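Local atomic coordinates of sugar-binding transport ATP-binding protein (Pyrococcus horikoshii, PDB entry 1V43), a protein that probably binds and hydrolyses ATP as the nucleotide-binding subunit of an ABC-type sugar importer. Residues A125-Q130 / Q188-V193; E204-G209 / E228-P233; T283-I288 / D366-I371; L326-G331 / R349-I354. All coordinates share one frame; numbering follows the deposited sequence.

How the contacts relate
Followed from the N terminus, the chain first closes a loop at contact 1, where the C-terminal ends of helices 115-128 and 174-191 meet. Contact 2 comes next in series and joins helix 202-208 to helix 226-231, still in the ABC transporter region, with about 24 Å between its centre and that of contact 1. Contact 3 then ties strand 283-288 to the C-terminal tail and spans a long, strand-rich loop, within which contact 4 joins strands 323-330 and 350-356. Contacts 2 and 3 touch, Pro233 O lying 3.7 Å from Ala370 CB, bringing the tail against the end of the ATP-binding region.

Contact 1. Residues A125-Q130 / Q188-V193; sequences AAELLQ and QQKLKV
Leu128 and Lys190 make the closest approach between 125-130 and 188-193, where the C-terminal ends of helices 115-128 and 174-191 meet. The apolar part of the contact centres on Leu128, whose two methyl branches are shared between two partners. CD2 lies against the outer end of the lysine, 3.8 Å from Lys190 CE and 3.5 Å from Lys190 NZ, while CD1 meets the methyl Leu191 CD2 at 3.9 Å. In both pairs the side chains pass at a slant. Lys190 reaches the leucine because CG stands anti to the backbone N (chi1 -170°) and the chain beyond stays extended, bringing its CD, CE and NZ alongside Leu128 CD2.

The electrostatic part is looser. Glu127, bent at chi2 (-69°), brings OE1 to 4.2 Å from Lys190 NZ, beyond salt-bridge range; at this exposed position the opposite charges probably attract only modestly. The two side chains cross at about a right angle.

Backbone bonds finish the helix that carries Leu128. Gln130, with positive phi (58°), ends it in a Schellman motif, and its N bonds to Glu127 O at 3.0 Å. On the other side, Lys192 also leaves its helix with positive phi, and its ammonium group bonds to Gly37 O.

Further in, helix 147-156 joins the packing: Leu128 rests on both Ile156 and Leu187, and Leu129 touches both that helix and helix 174-191, while Arg149 bonds the carbonyls of Leu129 and Gln130. Beyond helix 174-191 the chain enters strand 194-199 of the central sheet.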
loop_
_atom_site.group_PDB
_atom_site.type_symbol
_atom_site.label_atom_id
_atom_site.label_comp_id
_atom_site.label_asym_id
_atom_site.label_seq_id
_atom_site.Cartn_x
_atom_site.Cartn_y
_atom_site.Cartn_z
ATOM N N ALA A 125 -11.473 30.814 -4.658
ATOM C CA ALA A 125 -10.608 29.676 -4.380
ATOM C C ALA A 125 -11.051 28.945 -3.122
ATOM O O ALA A 125 -11.091 27.721 -3.093
ATOM C CB ALA A 125 -9.148 30.139 -4.231
ATOM N N ALA A 126 -11.382 29.708 -2.088
ATOM C CA ALA A 126 -11.808 29.137 -0.820
ATOM C C ALA A 126 -13.077 28.306 -1.001
ATOM O O ALA A 126 -13.222 27.230 -0.406
ATOM C CB ALA A 126 -12.033 30.256 0.205
ATOM N N GLU A 127 -13.996 28.799 -1.824
ATOM C CA GLU A 127 -15.230 28.067 -2.065
ATOM C C GLU A 127 -14.909 26.768 -2.819
ATOM O O GLU A 127 -15.447 25.705 -2.495
ATOM C CB GLU A 127 -16.215 28.939 -2.859
ATOM C CG GLU A 127 -17.611 28.335 -3.071
ATOM C CD GLU A 127 -17.611 27.133 -4.029
ATOM O OE1 GLU A 127 -16.921 27.196 -5.076
ATOM O OE2 GLU A 127 -18.311 26.133 -3.743
ATOM N N LEU A 128 -14.017 26.856 -3.805
ATOM C CA LEU A 128 -13.616 25.703 -4.605
ATOM C C LEU A 128 -12.994 24.599 -3.764
ATOM O O LEU A 128 -13.170 23.427 -4.058
ATOM C CB LEU A 128 -12.635 26.120 -5.705
ATOM C CG LEU A 128 -13.315 26.757 -6.914
ATOM C CD1 LEU A 128 -12.292 27.337 -7.854
ATOM C CD2 LEU A 128 -14.157 25.710 -7.610
ATOM N N LEU A 129 -12.263 24.977 -2.720
ATOM C CA LEU A 129 -11.645 23.993 -1.845
ATOM C C LEU A 129 -12.526 23.677 -0.623
ATOM O O LEU A 129 -12.145 22.889 0.240
ATOM C CB LEU A 129 -10.273 24.499 -1.399
ATOM C CG LEU A 129 -9.041 24.249 -2.290
ATOM C CD1 LEU A 129 -8.796 22.751 -2.374
ATOM C CD2 LEU A 129 -9.230 24.860 -3.683
ATOM N N GLN A 130 -13.706 24.291 -0.559
ATOM C CA GLN A 130 -14.626 24.089 0.556
ATOM C C GLN A 130 -13.980 24.453 1.890
ATOM O O GLN A 130 -14.129 23.747 2.886
ATOM C CB GLN A 130 -15.115 22.632 0.589
ATOM C CG GLN A 130 -16.092 22.292 -0.528
ATOM C CD GLN A 130 -15.928 20.865 -1.027
ATOM O OE1 GLN A 130 -14.856 20.483 -1.511
ATOM N NE2 GLN A 130 -16.991 20.067 -0.911
ATOM N N GLN A 188 -9.491 19.757 -10.382
ATOM C CA GLN A 188 -8.882 19.951 -11.692
ATOM C C GLN A 188 -9.892 19.736 -12.816
ATOM O O GLN A 188 -9.839 20.440 -13.815
ATOM C CB GLN A 188 -7.673 19.020 -11.876
ATOM C CG GLN A 188 -6.877 19.258 -13.165
ATOM C CD GLN A 188 -7.543 18.640 -14.393
ATOM O OE1 GLN A 188 -7.304 19.060 -15.524
ATOM N NE2 GLN A 188 -8.370 17.632 -14.170
ATOM N N GLN A 189 -10.817 18.786 -12.653
ATOM C CA GLN A 189 -11.839 18.526 -13.679
ATOM C C GLN A 189 -12.851 19.656 -13.718
ATOM O O GLN A 189 -13.522 19.880 -14.725
ATOM C CB GLN A 189 -12.588 17.209 -13.410
ATOM C CG GLN A 189 -11.721 15.987 -13.566
ATOM C CD GLN A 189 -12.452 14.706 -13.199
ATOM O OE1 GLN A 189 -13.113 14.634 -12.159
ATOM N NE2 GLN A 189 -12.319 13.683 -14.039
ATOM N N LYS A 190 -12.998 20.349 -12.601
ATOM C CA LYS A 190 -13.922 21.465 -12.575
ATOM C C LYS A 190 -13.220 22.652 -13.255
ATOM O O LYS A 190 -13.813 23.370 -14.058
ATOM C CB LYS A 190 -14.287 21.805 -11.123
ATOM C CG LYS A 190 -15.436 22.790 -10.979
ATOM C CD LYS A 190 -15.880 22.938 -9.524
ATOM C CE LYS A 190 -16.974 23.994 -9.396
ATOM N NZ LYS A 190 -17.359 24.257 -7.974
ATOM N N LEU A 191 -11.943 22.838 -12.952
ATOM C CA LEU A 191 -11.193 23.963 -13.511
ATOM C C LEU A 191 -10.703 23.747 -14.930
ATOM O O LEU A 191 -10.605 24.689 -15.718
ATOM C CB LEU A 191 -9.999 24.293 -12.607
ATOM C CG LEU A 191 -10.353 24.867 -11.231
ATOM C CD1 LEU A 191 -9.082 25.126 -10.434
ATOM C CD2 LEU A 191 -11.169 26.159 -11.401
ATOM N N LYS A 192 -10.428 22.492 -15.257
ATOM C CA LYS A 192 -9.894 22.135 -16.559
ATOM C C LYS A 192 -8.572 22.847 -16.779
ATOM O O LYS A 192 -8.245 23.196 -17.917
ATOM C CB LYS A 192 -10.871 22.486 -17.695
ATOM C CG LYS A 192 -12.112 21.601 -17.751
ATOM C CD LYS A 192 -11.752 20.122 -17.696
ATOM C CE LYS A 192 -10.683 19.731 -18.725
ATOM N NZ LYS A 192 -10.268 18.299 -18.596
ATOM N N VAL A 193 -7.826 23.100 -15.698
ATOM C CA VAL A 193 -6.514 23.725 -15.846
ATOM C C VAL A 193 -5.507 22.599 -16.160
ATOM O O VAL A 193 -5.489 21.577 -15.474
ATOM C CB VAL A 193 -6.041 24.496 -14.555
ATOM C CG1 VAL A 193 -5.933 23.558 -13.332
ATOM C CG2 VAL A 193 -4.673 25.126 -14.819
#

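Contact 2. Residues E204-G209 / E228-P233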
loop_
_atom_site.group_PDB
_atom_site.type_symbol
_atom_site.label_atom_id
_atom_site.label_comp_id
_atom_site.label_asym_id
_atom_site.label_seq_id
_atom_site.Cartn_x
_atom_site.Cartn_y
_atom_site.Cartn_z
ATOM N N GLU A 204 -1.453 6.145 -7.000
ATOM C CA GLU A 204 -1.851 7.555 -7.061
ATOM C C GLU A 204 -1.926 7.982 -8.528
ATOM O O GLU A 204 -2.852 8.667 -8.943
ATOM C CB GLU A 204 -0.836 8.418 -6.304
ATOM C CG GLU A 204 -1.182 9.910 -6.197
ATOM C CD GLU A 204 -0.477 10.572 -5.011
ATOM O OE1 GLU A 204 -0.728 10.134 -3.871
ATOM O OE2 GLU A 204 0.319 11.518 -5.209
ATOM N N ALA A 205 -0.948 7.554 -9.312
ATOM C CA ALA A 205 -0.934 7.889 -10.727
ATOM C C ALA A 205 -2.212 7.377 -11.416
ATOM O O ALA A 205 -2.881 8.128 -12.106
ATOM C CB ALA A 205 0.309 7.304 -11.380
ATOM N N MET A 206 -2.550 6.106 -11.208
ATOM C CA MET A 206 -3.741 5.507 -11.806
ATOM C C MET A 206 -5.018 6.200 -11.360
ATOM O O MET A 206 -6.003 6.250 -12.090
ATOM C CB MET A 206 -3.822 4.024 -11.440
ATOM C CG MET A 206 -2.780 3.142 -12.124
ATOM S SD MET A 206 -3.135 2.968 -13.873
ATOM C CE MET A 206 -4.345 1.659 -13.844
ATOM N N THR A 207 -4.997 6.732 -10.146
ATOM C CA THR A 207 -6.151 7.421 -9.572
ATOM C C THR A 207 -6.351 8.817 -10.124
ATOM O O THR A 207 -7.483 9.265 -10.324
ATOM C CB THR A 207 -6.008 7.615 -8.056
ATOM O OG1 THR A 207 -5.754 6.354 -7.422
ATOM C CG2 THR A 207 -7.261 8.249 -7.496
ATOM N N MET A 208 -5.255 9.514 -10.378
ATOM C CA MET A 208 -5.389 10.889 -10.814
ATOM C C MET A 208 -5.203 11.292 -12.277
ATOM O O MET A 208 -5.849 12.229 -12.745
ATOM C CB MET A 208 -4.491 11.738 -9.919
ATOM C CG MET A 208 -4.933 11.683 -8.440
ATOM S SD MET A 208 -3.735 12.477 -7.401
ATOM C CE MET A 208 -4.554 14.091 -7.227
ATOM N N GLY A 209 -4.347 10.595 -13.006
ATOM C CA GLY A 209 -4.114 11.001 -14.380
ATOM C C GLY A 209 -5.115 10.616 -15.451
ATOM O O GLY A 209 -5.642 9.504 -15.461
ATOM N N GLU A 228 -4.976 2.075 -20.726
ATOM C CA GLU A 228 -3.985 1.711 -21.735
ATOM C C GLU A 228 -2.656 1.240 -21.145
ATOM O O GLU A 228 -2.116 0.226 -21.589
ATOM C CB GLU A 228 -3.738 2.876 -22.699
ATOM C CG GLU A 228 -4.926 3.225 -23.591
ATOM C CD GLU A 228 -4.617 4.386 -24.535
ATOM O OE1 GLU A 228 -4.188 5.462 -24.055
ATOM O OE2 GLU A 228 -4.805 4.223 -25.757
ATOM N N VAL A 229 -2.122 1.945 -20.151
ATOM C CA VAL A 229 -0.846 1.510 -19.587
ATOM C C VAL A 229 -0.995 0.260 -18.718
ATOM O O VAL A 229 -0.058 -0.509 -18.562
ATOM C CB VAL A 229 -0.139 2.640 -18.786
ATOM C CG1 VAL A 229 0.179 3.786 -19.728
ATOM C CG2 VAL A 229 -1.013 3.114 -17.606
ATOM N N TYR A 230 -2.185 0.042 -18.169
ATOM C CA TYR A 230 -2.393 -1.135 -17.343
ATOM C C TYR A 230 -2.675 -2.391 -18.191
ATOM O O TYR A 230 -2.004 -3.404 -18.038
ATOM C CB TYR A 230 -3.544 -0.901 -16.361
ATOM C CG TYR A 230 -3.927 -2.156 -15.607
ATOM C CD1 TYR A 230 -3.120 -2.657 -14.575
ATOM C CD2 TYR A 230 -5.078 -2.853 -15.935
ATOM C CE1 TYR A 230 -3.466 -3.823 -13.896
ATOM C CE2 TYR A 230 -5.428 -4.012 -15.272
ATOM C CZ TYR A 230 -4.624 -4.496 -14.256
ATOM O OH TYR A 230 -4.985 -5.667 -13.627
ATOM N N LEU A 231 -3.671 -2.326 -19.073
ATOM C CA LEU A 231 -4.017 -3.473 -19.916
ATOM C C LEU A 231 -3.014 -3.716 -21.025
ATOM O O LEU A 231 -2.838 -4.855 -21.464
ATOM C CB LEU A 231 -5.395 -3.295 -20.556
ATOM C CG LEU A 231 -6.604 -3.292 -19.624
ATOM C CD1 LEU A 231 -7.862 -3.001 -20.435
ATOM C CD2 LEU A 231 -6.706 -4.633 -18.908
ATOM N N ARG A 232 -2.354 -2.659 -21.486
ATOM C CA ARG A 232 -1.399 -2.836 -22.570
ATOM C C ARG A 232 -0.040 -2.167 -22.384
ATOM O O ARG A 232 0.331 -1.266 -23.126
ATOM C CB ARG A 232 -2.047 -2.397 -23.893
ATOM C CG ARG A 232 -3.136 -3.370 -24.369
ATOM C CD ARG A 232 -3.966 -2.828 -25.528
ATOM N NE ARG A 232 -4.936 -1.824 -25.088
ATOM C CZ ARG A 232 -6.056 -2.091 -24.416
ATOM N NH1 ARG A 232 -6.375 -3.343 -24.099
ATOM N NH2 ARG A 232 -6.855 -1.099 -24.046
ATOM N N PRO A 233 0.721 -2.601 -21.369
ATOM C CA PRO A 233 2.041 -2.003 -21.151
ATOM C C PRO A 233 2.895 -2.338 -22.380
ATOM O O PRO A 233 2.905 -3.484 -22.821
ATOM C CB PRO A 233 2.534 -2.721 -19.903
ATOM C CG PRO A 233 1.931 -4.097 -20.067
ATOM C CD PRO A 233 0.510 -3.762 -20.487
#
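Met206 spans the gap between helices 202-208 and 226-231 to touch Tyr230 and Val229. Its CB does not aim directly at the other helix; CG lies anti to the carbonyl carbon (chi1 -71°) and starts the reach across. The next two torsions bend the chain again. The sulfur SD then comes 4.3 Å from Val229 CG2, a loose apolar contact with a methyl that projects from the facing helix. At the tip, CE packs closer, 3.7 Å from Tyr230 CB, and lies obliquely to the aromatic ring. Methionine and tyrosine cross at about a right angle. The methyl meets the root of the tyrosine, while a chi1 of 172°, with CG anti to the backbone N, carries the ring away.

All three touching residues are buried. Tyr230 OH is hydrogen-bonded outside the contact to Glu291 OE2, and Ile242 packs on both Met206 and Val229.

Across the interface, Ala319 and Gly321 of the second subunit pack on Met206 and Tyr230, respectively. On its other flank, helix 202-208 lies against strands 39-43 and 194-199 through Ala205, and against helix 174-191 through Met208, whereas helix 226-231 follows the edge strand 219-224 of the same sheet.

Contact 3. Residues T283-I288 / D366-I371; sequences TVLFGI and DTEKAI
Strand 283-288 and the irregular tail 366-371 pass without a backbone bond between them, their nearest CA atoms, those of Leu285 and Glu368, being 7.6 Å apart. Two separate side-chain touches bridge the gap. In the first, Val284 CG1 meets Ile371 CD1 at 4.1 Å, methyl against methyl, with the two side chains crossing at about a right angle. Ile371 points its CB toward the strand, and chi2 of 169° keeps the chain extended, which carries CD1 out to the valine. Tyr279 packs on both residues.

In the second touch, Leu285 CD1 lies 4.4 Å from Glu368 CG, so the glutamate contributes the aliphatic part of its chain. Leucine CB faces the tail, and its extended chi2 takes a methyl outward to meet it.

Strand 283-288 belongs to an antiparallel five-stranded sheet in the MalK-type OB-fold region. It lies between strands 248-255 and 361-364, bonding to Val252 and Leu250 on one flank and to Phe363 and His361 on the other, and the tail leaves the end of the edge strand 361-364 to turn back beside this sheet, with Ala370 against Phe363 and Ile371 against Asp364.

Polar groups at the end of strand 361-364 and in the tail hold the turn. Asp364 OD1 accepts from the backbone N of both Asp366 and Thr367, and Thr367 OG1 accepts from Lys369 N at 3.2 Å with an N-H...O angle of 154°, forming an ST turn. Glu368 sits inside this turn with positive phi (69°).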
loop_
_atom_site.group_PDB
_atom_site.type_symbol
_atom_site.label_atom_id
_atom_site.label_comp_id
_atom_site.label_asym_id
_atom_site.label_seq_id
_atom_site.Cartn_x
_atom_site.Cartn_y
_atom_site.Cartn_z
ATOM N N THR A 283 13.689 -17.668 -27.017
ATOM C CA THR A 283 13.188 -17.342 -25.683
ATOM C C THR A 283 12.571 -15.941 -25.585
ATOM O O THR A 283 13.120 -14.961 -26.093
ATOM C CB THR A 283 14.298 -17.443 -24.627
ATOM O OG1 THR A 283 14.731 -18.803 -24.512
ATOM C CG2 THR A 283 13.792 -16.964 -23.277
ATOM N N VAL A 284 11.428 -15.863 -24.912
ATOM C CA VAL A 284 10.716 -14.607 -24.717
ATOM C C VAL A 284 10.254 -14.527 -23.268
ATOM O O VAL A 284 10.321 -15.514 -22.542
ATOM C CB VAL A 284 9.490 -14.511 -25.647
ATOM C CG1 VAL A 284 9.949 -14.423 -27.088
ATOM C CG2 VAL A 284 8.580 -15.723 -25.459
ATOM N N LEU A 285 9.799 -13.357 -22.837
ATOM C CA LEU A 285 9.343 -13.201 -21.466
ATOM C C LEU A 285 7.815 -13.255 -21.438
ATOM O O LEU A 285 7.140 -12.460 -22.096
ATOM C CB LEU A 285 9.856 -11.879 -20.887
ATOM C CG LEU A 285 11.381 -11.724 -20.857
ATOM C CD1 LEU A 285 11.751 -10.388 -20.252
ATOM C CD2 LEU A 285 12.018 -12.859 -20.050
ATOM N N PHE A 286 7.293 -14.229 -20.702
ATOM C CA PHE A 286 5.858 -14.453 -20.539
ATOM C C PHE A 286 5.378 -13.661 -19.319
ATOM O O PHE A 286 6.055 -13.619 -18.297
ATOM C CB PHE A 286 5.602 -15.943 -20.310
ATOM C CG PHE A 286 4.192 -16.274 -19.896
ATOM C CD1 PHE A 286 3.153 -16.241 -20.816
ATOM C CD2 PHE A 286 3.908 -16.639 -18.588
ATOM C CE1 PHE A 286 1.856 -16.571 -20.438
ATOM C CE2 PHE A 286 2.616 -16.969 -18.205
ATOM C CZ PHE A 286 1.589 -16.936 -19.134
ATOM N N GLY A 287 4.209 -13.047 -19.426
ATOM C CA GLY A 287 3.693 -12.279 -18.313
ATOM C C GLY A 287 2.195 -12.412 -18.115
ATOM O O GLY A 287 1.421 -12.385 -19.074
ATOM N N ILE A 288 1.782 -12.583 -16.863
ATOM C CA ILE A 288 0.364 -12.676 -16.537
ATOM C C ILE A 288 0.231 -12.127 -15.129
ATOM O O ILE A 288 1.014 -12.485 -14.255
ATOM C CB ILE A 288 -0.170 -14.131 -16.635
ATOM C CG1 ILE A 288 -1.677 -14.124 -16.396
ATOM C CG2 ILE A 288 0.553 -15.046 -15.657
ATOM C CD1 ILE A 288 -2.302 -15.471 -16.511
ATOM N N ASP A 366 15.264 -9.542 -25.158
ATOM C CA ASP A 366 16.381 -8.610 -25.238
ATOM C C ASP A 366 15.979 -7.155 -25.081
ATOM O O ASP A 366 16.545 -6.445 -24.251
ATOM C CB ASP A 366 17.142 -8.799 -26.551
ATOM C CG ASP A 366 17.761 -10.175 -26.665
ATOM O OD1 ASP A 366 18.440 -10.603 -25.706
ATOM O OD2 ASP A 366 17.568 -10.828 -27.712
ATOM N N THR A 367 15.007 -6.712 -25.876
ATOM C CA THR A 367 14.545 -5.325 -25.809
ATOM C C THR A 367 13.500 -5.118 -24.695
ATOM O O THR A 367 13.319 -4.005 -24.204
ATOM C CB THR A 367 13.932 -4.877 -27.155
ATOM O OG1 THR A 367 12.669 -5.525 -27.344
ATOM C CG2 THR A 367 14.849 -5.258 -28.321
ATOM N N GLU A 368 12.841 -6.205 -24.294
ATOM C CA GLU A 368 11.804 -6.193 -23.260
ATOM C C GLU A 368 10.554 -5.465 -23.730
ATOM O O GLU A 368 9.727 -5.042 -22.921
ATOM C CB GLU A 368 12.317 -5.572 -21.946
ATOM C CG GLU A 368 13.364 -6.430 -21.233
ATOM C CD GLU A 368 13.674 -5.980 -19.816
ATOM O OE1 GLU A 368 13.603 -4.765 -19.534
ATOM O OE2 GLU A 368 14.015 -6.848 -18.981
ATOM N N LYS A 369 10.420 -5.328 -25.046
ATOM C CA LYS A 369 9.265 -4.665 -25.630
ATOM C C LYS A 369 8.181 -5.684 -25.890
ATOM O O LYS A 369 8.457 -6.835 -26.248
ATOM C CB LYS A 369 9.646 -3.947 -26.927
ATOM C CG LYS A 369 10.679 -2.846 -26.697
ATOM C CD LYS A 369 10.752 -1.861 -27.842
ATOM C CE LYS A 369 11.726 -0.740 -27.514
ATOM N NZ LYS A 369 11.683 0.356 -28.522
ATOM N N ALA A 370 6.941 -5.253 -25.695
ATOM C CA ALA A 370 5.798 -6.120 -25.880
ATOM C C ALA A 370 5.661 -6.684 -27.290
ATOM O O ALA A 370 5.899 -5.997 -28.292
ATOM C CB ALA A 370 4.521 -5.381 -25.494
ATOM N N ILE A 371 5.281 -7.956 -27.340
ATOM C CA ILE A 371 5.039 -8.678 -28.579
ATOM C C ILE A 371 3.588 -9.088 -28.390
ATOM O O ILE A 371 2.781 -9.052 -29.319
ATOM C CB ILE A 371 5.884 -9.955 -28.668
ATOM C CG1 ILE A 371 7.358 -9.638 -28.436
ATOM C CG2 ILE A 371 5.696 -10.598 -30.024
ATOM C CD1 ILE A 371 8.206 -10.871 -28.238
#

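Contact 4. Residues L326-G331 / R349-I354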
loop_
_atom_site.group_PDB
_atom_site.type_symbol
_atom_site.label_atom_id
_atom_site.label_comp_id
_atom_site.label_asym_id
_atom_site.label_seq_id
_atom_site.Cartn_x
_atom_site.Cartn_y
_atom_site.Cartn_z
ATOM N N LEU A 326 -1.755 -15.815 -3.068
ATOM C CA LEU A 326 -1.083 -17.108 -3.031
ATOM C C LEU A 326 0.206 -17.111 -3.838
ATOM O O LEU A 326 0.237 -16.626 -4.973
ATOM C CB LEU A 326 -1.990 -18.193 -3.607
ATOM C CG LEU A 326 -3.437 -18.256 -3.134
ATOM C CD1 LEU A 326 -4.140 -19.385 -3.895
ATOM C CD2 LEU A 326 -3.497 -18.481 -1.630
ATOM N N HIS A 327 1.267 -17.652 -3.245
ATOM C CA HIS A 327 2.546 -17.782 -3.934
ATOM C C HIS A 327 2.554 -19.257 -4.311
ATOM O O HIS A 327 2.753 -20.120 -3.457
ATOM C CB HIS A 327 3.718 -17.451 -3.009
ATOM C CG HIS A 327 3.655 -16.076 -2.409
ATOM N ND1 HIS A 327 4.734 -15.487 -1.787
ATOM C CD2 HIS A 327 2.633 -15.193 -2.298
ATOM C CE1 HIS A 327 4.382 -14.302 -1.318
ATOM N NE2 HIS A 327 3.111 -14.100 -1.615
ATOM N N VAL A 328 2.291 -19.535 -5.587
ATOM C CA VAL A 328 2.222 -20.898 -6.084
ATOM C C VAL A 328 3.419 -21.250 -6.939
ATOM O O VAL A 328 3.832 -20.465 -7.795
ATOM C CB VAL A 328 0.966 -21.120 -6.951
ATOM C CG1 VAL A 328 0.783 -22.608 -7.214
ATOM C CG2 VAL A 328 -0.251 -20.539 -6.278
ATOM N N LYS A 329 3.966 -22.438 -6.706
ATOM C CA LYS A 329 5.110 -22.906 -7.470
ATOM C C LYS A 329 4.659 -23.500 -8.794
ATOM O O LYS A 329 3.969 -24.509 -8.818
ATOM C CB LYS A 329 5.888 -23.970 -6.693
ATOM C CG LYS A 329 6.705 -23.452 -5.519
ATOM C CD LYS A 329 7.574 -24.573 -4.956
ATOM C CE LYS A 329 8.387 -24.137 -3.744
ATOM N NZ LYS A 329 9.213 -25.265 -3.212
ATOM N N PHE A 330 5.039 -22.848 -9.889
ATOM C CA PHE A 330 4.723 -23.309 -11.239
ATOM C C PHE A 330 5.964 -24.063 -11.686
ATOM O O PHE A 330 6.946 -23.445 -12.103
ATOM C CB PHE A 330 4.504 -22.117 -12.174
ATOM C CG PHE A 330 3.082 -21.662 -12.262
ATOM C CD1 PHE A 330 2.281 -21.596 -11.128
ATOM C CD2 PHE A 330 2.548 -21.270 -13.484
ATOM C CE1 PHE A 330 0.966 -21.146 -11.211
ATOM C CE2 PHE A 330 1.235 -20.818 -13.578
ATOM C CZ PHE A 330 0.444 -20.756 -12.440
ATOM N N GLY A 331 5.930 -25.390 -11.603
ATOM C CA GLY A 331 7.103 -26.150 -11.982
ATOM C C GLY A 331 8.215 -25.637 -11.093
ATOM O O GLY A 331 8.060 -25.605 -9.872
ATOM N N ARG A 349 -0.524 -27.444 0.154
ATOM C CA ARG A 349 -1.651 -27.944 -0.611
ATOM C C ARG A 349 -1.425 -27.656 -2.090
ATOM O O ARG A 349 -0.761 -26.684 -2.455
ATOM C CB ARG A 349 -2.961 -27.305 -0.144
ATOM C CG ARG A 349 -3.441 -26.143 -0.989
ATOM C CD ARG A 349 -4.942 -26.248 -1.276
ATOM N NE ARG A 349 -5.754 -26.209 -0.061
ATOM C CZ ARG A 349 -7.085 -26.172 -0.046
ATOM N NH1 ARG A 349 -7.768 -26.170 -1.187
ATOM N NH2 ARG A 349 -7.736 -26.125 1.111
ATOM N N GLU A 350 -1.973 -28.516 -2.937
ATOM C CA GLU A 350 -1.843 -28.381 -4.379
ATOM C C GLU A 350 -3.085 -27.666 -4.902
ATOM O O GLU A 350 -4.175 -27.833 -4.356
ATOM C CB GLU A 350 -1.721 -29.770 -5.006
ATOM C CG GLU A 350 -0.714 -29.870 -6.124
ATOM C CD GLU A 350 -0.501 -31.300 -6.568
ATOM O OE1 GLU A 350 -1.491 -31.948 -6.978
ATOM O OE2 GLU A 350 0.657 -31.774 -6.503
ATOM N N VAL A 351 -2.918 -26.860 -5.947
ATOM C CA VAL A 351 -4.036 -26.115 -6.525
ATOM C C VAL A 351 -3.971 -26.094 -8.048
ATOM O O VAL A 351 -2.892 -26.168 -8.627
ATOM C CB VAL A 351 -4.054 -24.642 -6.024
ATOM C CG1 VAL A 351 -4.234 -24.603 -4.520
ATOM C CG2 VAL A 351 -2.757 -23.928 -6.417
ATOM N N LYS A 352 -5.132 -26.019 -8.693
ATOM C CA LYS A 352 -5.182 -25.943 -10.147
ATOM C C LYS A 352 -5.253 -24.462 -10.461
ATOM O O LYS A 352 -6.298 -23.843 -10.302
ATOM C CB LYS A 352 -6.432 -26.625 -10.714
ATOM C CG LYS A 352 -6.325 -28.123 -10.904
ATOM C CD LYS A 352 -7.658 -28.712 -11.386
ATOM C CE LYS A 352 -7.649 -30.242 -11.345
ATOM N NZ LYS A 352 -9.008 -30.823 -11.572
ATOM N N VAL A 353 -4.140 -23.893 -10.895
ATOM C CA VAL A 353 -4.111 -22.484 -11.224
ATOM C C VAL A 353 -4.675 -22.278 -12.626
ATOM O O VAL A 353 -4.244 -22.920 -13.583
ATOM C CB VAL A 353 -2.682 -21.938 -11.163
ATOM C CG1 VAL A 353 -2.685 -20.474 -11.554
ATOM C CG2 VAL A 353 -2.111 -22.114 -9.752
ATOM N N ILE A 354 -5.642 -21.376 -12.736
ATOM C CA ILE A 354 -6.272 -21.078 -14.016
ATOM C C ILE A 354 -5.873 -19.692 -14.518
ATOM O O ILE A 354 -6.192 -18.688 -13.881
ATOM C CB ILE A 354 -7.811 -21.117 -13.895
ATOM C CG1 ILE A 354 -8.248 -22.363 -13.126
ATOM C CG2 ILE A 354 -8.437 -21.137 -15.278
ATOM C CD1 ILE A 354 -9.756 -22.511 -13.010
#
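Phe330 and Val353 make the tightest touch between strands 323-330 and 350-356. The methyl Val353 CG1 comes to the edge of the ring, near its plane, 3.3 Å from Phe330 CZ, while Val353 CG2 lies 3.5 Å from the neighbouring ring atom Phe330 CE1. Both branches thus meet the ring where CE1 and CZ adjoin. Beside them, Val328 CG1 serves two partners: Val351 CG2 and Val353 CG2 both lie 3.9 Å from it. With Val353 it meets tip to tip, whereas Val351 passes at a slant. Val328 CG1 gains this reach by standing anti to its own backbone nitrogen (chi1 -169°).

Val351 and Val353, two residues apart, both direct CB toward the other strand, whereas Glu350 and Lys352 turn theirs away. Around this core, Met293 packs on both Phe330 and Val353, and Leu310 and Val335 add to the surroundings of the phenyl ring. Backbone bonds from Val328 to Val335, and from Lys329 to Lys313, hold strand 323-330 between its two sheet neighbours.

The short strand segments cross at 85° with their axes 8.6 Å apart, and strand 307-319 lies between them in sheet order. Such near-perpendicular packing of apolar side chains across a strongly coiled antiparallel five-stranded sheet is consistent with the interior of an OB-type barrel, as expected for the TOBE region.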